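Local coordinates for metallo-carboxypeptidase (Pseudomonas aeruginosa, PDB 4A39), which probably removes residues from the carboxyl ends of peptide chains as a zinc-dependent exopeptidase of the M14 family, at residues G285-G291 with C333-Q338; T293-E297 with Y340-A344. Numbering follows the deposited sequence.

In the fold
Both contacts lie where the loop and helix that follow edge strand 282-284 meet helix 332-340 and its exit into strand 343-350, in the zinc carboxypeptidase domain. Contact 1 sets the loop 285-291 against the helix itself; contact 2, centred about 8 Å away, sets the start of helix 294-308 against the helix-to-strand turn. Contact 1 is partly buried, running from cysteines near the active site to an exposed proline; its chemistry is thiols, carboxamides and bridging waters. Contact 2, farther from the annotated sites, is more buried, with no touching residue fully exposed, and combines a water-linked salt bridge with leucine packing. Ala344 joins them: its O lies 3.4 Å from Cys333 SG and 3.7 Å from Cys286 SG.

Contact 1. Residues G285-G291 with C333-Q338; sequences GCEGNPG and CNFVGQ
This is a loop-against-helix contact beside the substrate pocket: 285-291, the loop leaving edge strand 282-284, lies along one side of helix 332-340. The loop has no regular secondary structure, but Cys286 to Asn289 form a type I beta turn closed by Asn289 N to Cys286 O at 2.9 Å. The CA atoms pair as Cys286 with Asn334 (5.5 Å) and Gly291 with Gln338 (5.7 Å). At the buried end Cys286, chi1 m, and Cys333, chi1 t, bring their SG atoms to 3.7 Å, a packing distance and not a disulphide; Cys286 SG also lies 3.5 Å from Cys333 O. A CB on Gly337 would clash with that sulphur. In the M14 fold the zinc site lies at strand ends and the loops after them, and this end of the helix stays near it: the Cys333 side chain is about 7 Å from that of the zinc ligand His273, and the Asn334 side chain about 5 Å from the bound inhibitor. Asn289, chi1 m, points at the helix and brings its ND2 to 2.9 Å from Asn334 OD1. Two waters also join Asn334, chi1 m, to the loop. One donates to Asn334 OD1 (2.9 Å) and Gly285 O (3.3 Å) and accepts from Gly288 N (3.0 Å); the other accepts from Asn334 ND2 (2.8 Å) and donates to Gly285 O (2.9 Å). Farther along, Gln338, chi1 and chi2 both t, lays its carboxamide against Asn289, Pro290 and Gly291.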
# COMPACT_ATOMS: atom_id res chain seq x y z
N GLY A 285 -6.50 -13.47 -6.13
CA GLY A 285 -7.87 -13.81 -5.77
C GLY A 285 -8.08 -14.85 -4.68
O GLY A 285 -7.16 -15.17 -3.93
N CYS A 286 -9.30 -15.39 -4.62
CA CYS A 286 -9.67 -16.38 -3.60
C CYS A 286 -9.87 -17.79 -4.13
O CYS A 286 -10.62 -18.57 -3.53
CB CYS A 286 -10.98 -15.96 -2.92
SG CYS A 286 -10.96 -14.38 -2.05
N GLU A 287 -9.20 -18.15 -5.22
CA GLU A 287 -9.39 -19.48 -5.79
C GLU A 287 -9.07 -20.65 -4.86
O GLU A 287 -9.48 -21.78 -5.13
CB GLU A 287 -8.61 -19.63 -7.11
CG GLU A 287 -7.09 -19.72 -7.02
CD GLU A 287 -6.42 -18.41 -6.65
OE1 GLU A 287 -6.97 -17.33 -6.94
OE2 GLU A 287 -5.31 -18.47 -6.08
N GLY A 288 -8.34 -20.39 -3.78
CA GLY A 288 -8.00 -21.44 -2.83
C GLY A 288 -9.02 -21.61 -1.70
O GLY A 288 -8.89 -22.51 -0.87
N ASN A 289 -10.02 -20.74 -1.66
CA ASN A 289 -11.05 -20.80 -0.63
C ASN A 289 -11.95 -22.02 -0.75
O ASN A 289 -12.39 -22.37 -1.84
CB ASN A 289 -11.96 -19.56 -0.68
CG ASN A 289 -11.37 -18.35 0.03
OD1 ASN A 289 -12.01 -17.29 0.08
ND2 ASN A 289 -10.17 -18.50 0.57
N PRO A 290 -12.23 -22.70 0.38
CA PRO A 290 -13.11 -23.87 0.29
C PRO A 290 -14.48 -23.37 -0.19
O PRO A 290 -15.23 -24.09 -0.84
CB PRO A 290 -13.14 -24.37 1.73
CG PRO A 290 -11.76 -24.05 2.22
CD PRO A 290 -11.55 -22.64 1.68
N GLY A 291 -14.77 -22.11 0.13
CA GLY A 291 -16.04 -21.52 -0.26
C GLY A 291 -16.06 -20.92 -1.66
O GLY A 291 -17.05 -20.31 -2.06
N CYS A 333 -8.03 -11.00 2.37
CA CYS A 333 -8.71 -11.29 1.11
C CYS A 333 -9.53 -12.57 1.20
O CYS A 333 -10.73 -12.58 0.92
CB CYS A 333 -7.70 -11.40 -0.03
SG CYS A 333 -8.46 -11.75 -1.63
N ASN A 334 -8.87 -13.65 1.60
CA ASN A 334 -9.54 -14.93 1.71
C ASN A 334 -10.60 -14.99 2.81
O ASN A 334 -11.70 -15.51 2.58
CB ASN A 334 -8.48 -16.01 1.92
CG ASN A 334 -7.59 -16.16 0.70
OD1 ASN A 334 -7.96 -16.79 -0.28
ND2 ASN A 334 -6.41 -15.55 0.76
N PHE A 335 -10.28 -14.46 3.98
CA PHE A 335 -11.23 -14.48 5.09
C PHE A 335 -12.51 -13.72 4.78
O PHE A 335 -13.60 -14.23 5.00
CB PHE A 335 -10.59 -13.90 6.36
CG PHE A 335 -11.53 -13.85 7.53
CD1 PHE A 335 -12.34 -12.74 7.74
CD2 PHE A 335 -11.65 -14.93 8.40
CE1 PHE A 335 -13.25 -12.70 8.80
CE2 PHE A 335 -12.55 -14.90 9.46
CZ PHE A 335 -13.36 -13.79 9.66
N VAL A 336 -12.37 -12.48 4.31
CA VAL A 336 -13.54 -11.66 4.00
C VAL A 336 -14.31 -12.26 2.84
O VAL A 336 -15.54 -12.38 2.89
CB VAL A 336 -13.12 -10.21 3.66
CG1 VAL A 336 -14.35 -9.36 3.34
CG2 VAL A 336 -12.36 -9.60 4.83
N GLY A 337 -13.59 -12.65 1.79
CA GLY A 337 -14.23 -13.23 0.63
C GLY A 337 -15.10 -14.43 0.97
O GLY A 337 -16.20 -14.57 0.44
N GLN A 338 -14.61 -15.29 1.85
CA GLN A 338 -15.37 -16.48 2.23
C GLN A 338 -16.46 -16.19 3.25
O GLN A 338 -17.56 -16.71 3.15
CB GLN A 338 -14.43 -17.55 2.79
CG GLN A 338 -15.12 -18.87 3.08
CD GLN A 338 -14.15 -20.00 3.29
OE1 GLN A 338 -13.76 -20.31 4.41
NE2 GLN A 338 -13.72 -20.61 2.19
O HOH W 1 -6.78 -18.14 -2.60
O HOH W 2 -5.47 -14.51 -1.66

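Contact 2. Residues T293-E297 with Y340-A344; sequences TPRLE and YDCLA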
# COMPACT_ATOMS: atom_id res chain seq x y z
N THR A 293 -16.57 -20.37 -5.50
CA THR A 293 -17.67 -20.82 -6.35
C THR A 293 -17.48 -20.38 -7.79
O THR A 293 -16.69 -19.49 -8.08
CB THR A 293 -19.00 -20.22 -5.89
OG1 THR A 293 -18.97 -18.80 -6.11
CG2 THR A 293 -19.26 -20.50 -4.42
N PRO A 294 -18.21 -21.01 -8.73
CA PRO A 294 -18.07 -20.61 -10.14
C PRO A 294 -18.46 -19.14 -10.30
O PRO A 294 -17.92 -18.43 -11.15
CB PRO A 294 -19.04 -21.55 -10.85
CG PRO A 294 -18.97 -22.80 -10.01
CD PRO A 294 -19.02 -22.23 -8.60
N ARG A 295 -19.40 -18.68 -9.47
CA ARG A 295 -19.84 -17.29 -9.52
C ARG A 295 -18.67 -16.36 -9.24
O ARG A 295 -18.45 -15.38 -9.96
CB ARG A 295 -20.94 -17.04 -8.48
CG ARG A 295 -21.13 -15.57 -8.13
CD ARG A 295 -22.24 -15.36 -7.10
NE ARG A 295 -22.17 -14.01 -6.54
CZ ARG A 295 -21.49 -13.69 -5.44
NH1 ARG A 295 -20.83 -14.62 -4.77
NH2 ARG A 295 -21.46 -12.43 -5.03
N LEU A 296 -17.92 -16.67 -8.19
CA LEU A 296 -16.77 -15.86 -7.82
C LEU A 296 -15.63 -16.00 -8.82
O LEU A 296 -14.91 -15.03 -9.08
CB LEU A 296 -16.30 -16.24 -6.41
CG LEU A 296 -17.28 -15.82 -5.30
CD1 LEU A 296 -16.80 -16.34 -3.96
CD2 LEU A 296 -17.41 -14.30 -5.27
N GLU A 297 -15.48 -17.19 -9.40
CA GLU A 297 -14.43 -17.43 -10.39
C GLU A 297 -14.64 -16.50 -11.58
O GLU A 297 -13.69 -15.90 -12.10
CB GLU A 297 -14.47 -18.89 -10.85
CG GLU A 297 -13.23 -19.33 -11.63
CD GLU A 297 -13.22 -20.82 -11.89
OE1 GLU A 297 -13.93 -21.27 -12.82
OE2 GLU A 297 -12.51 -21.54 -11.17
N TYR A 340 -18.13 -13.50 3.70
CA TYR A 340 -19.22 -12.74 3.10
C TYR A 340 -19.62 -13.16 1.69
O TYR A 340 -20.54 -12.58 1.10
CB TYR A 340 -18.88 -11.25 3.16
CG TYR A 340 -18.76 -10.76 4.58
CD1 TYR A 340 -19.91 -10.47 5.32
CD2 TYR A 340 -17.53 -10.68 5.22
CE1 TYR A 340 -19.82 -10.11 6.67
CE2 TYR A 340 -17.43 -10.33 6.56
CZ TYR A 340 -18.58 -10.05 7.28
OH TYR A 340 -18.49 -9.73 8.62
N ASP A 341 -18.95 -14.19 1.16
CA ASP A 341 -19.22 -14.71 -0.18
C ASP A 341 -19.22 -13.57 -1.20
O ASP A 341 -20.14 -13.43 -2.00
CB ASP A 341 -20.58 -15.41 -0.19
CG ASP A 341 -20.86 -16.13 -1.50
OD1 ASP A 341 -19.90 -16.53 -2.18
OD2 ASP A 341 -22.06 -16.29 -1.84
N CYS A 342 -18.16 -12.76 -1.17
CA CYS A 342 -18.07 -11.62 -2.08
C CYS A 342 -16.80 -11.64 -2.90
O CYS A 342 -15.84 -12.34 -2.56
CB CYS A 342 -18.10 -10.31 -1.28
SG CYS A 342 -16.66 -10.09 -0.19
N LEU A 343 -16.80 -10.87 -3.98
CA LEU A 343 -15.62 -10.75 -4.82
C LEU A 343 -14.58 -10.11 -3.92
O LEU A 343 -14.86 -9.11 -3.25
CB LEU A 343 -15.92 -9.85 -6.02
CG LEU A 343 -14.74 -9.50 -6.93
CD1 LEU A 343 -14.14 -10.77 -7.51
CD2 LEU A 343 -15.21 -8.58 -8.05
N ALA A 344 -13.38 -10.69 -3.88
CA ALA A 344 -12.32 -10.17 -3.03
C ALA A 344 -10.95 -10.36 -3.66
O ALA A 344 -10.65 -11.43 -4.19
CB ALA A 344 -12.35 -10.88 -1.67
O HOH W 3 -20.82 -17.52 -4.61
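Arg295 and Asp341 supply the strongest polar link. The guanidinium donates from Arg295 NH1 to the backbone oxygen Asp341 O at 3.1 Å, with a weak second bond from Arg295 NH2 to the same Asp341 O at 3.5 Å, and Arg295 NH1 also makes a salt bridge to Asp341 OD1 at 3.3 Å. One residue is thus held by both main chain and carboxylate. Arg295 NH2 has a further hydrogen bond, to Leu387 O, which brings the C-terminal end of the chain to the same spot.

Water 3 knits the group together: it accepts from Arg295 NH1 at 2.9 Å, donates to Asp341 OD1 at 2.8 Å, and lies 2.7 Å from Thr293 OG1. That hydroxyl oxygen also caps its own helix, since Thr293 OG1 accepts from Leu296 N at 3.2 Å. The N-cap is therefore tied through the water to the turn opposite.

Beside this polar cluster Leu296 packs on the turn. Its CD1 is 3.6 Å from Asp341 OD1, while its CD2 is 3.6 Å from Cys342 C and 3.7 Å from Leu343 N, so the leucine meets the turn's backbone. The closest CA pair is Leu296 with Leu343, at 6.0 Å; the Leu343 side chain packs farther along the same helix, on Leu299 and Glu300.

Asp341, with positive phi (51°), ends the run of helical backbone angles in helix 332-340, and the chain turns into strand 343-350. This is the helix-to-strand connection of an alpha/beta fold, here covered by the first turn of helix 294-308 in the zinc carboxypeptidase domain.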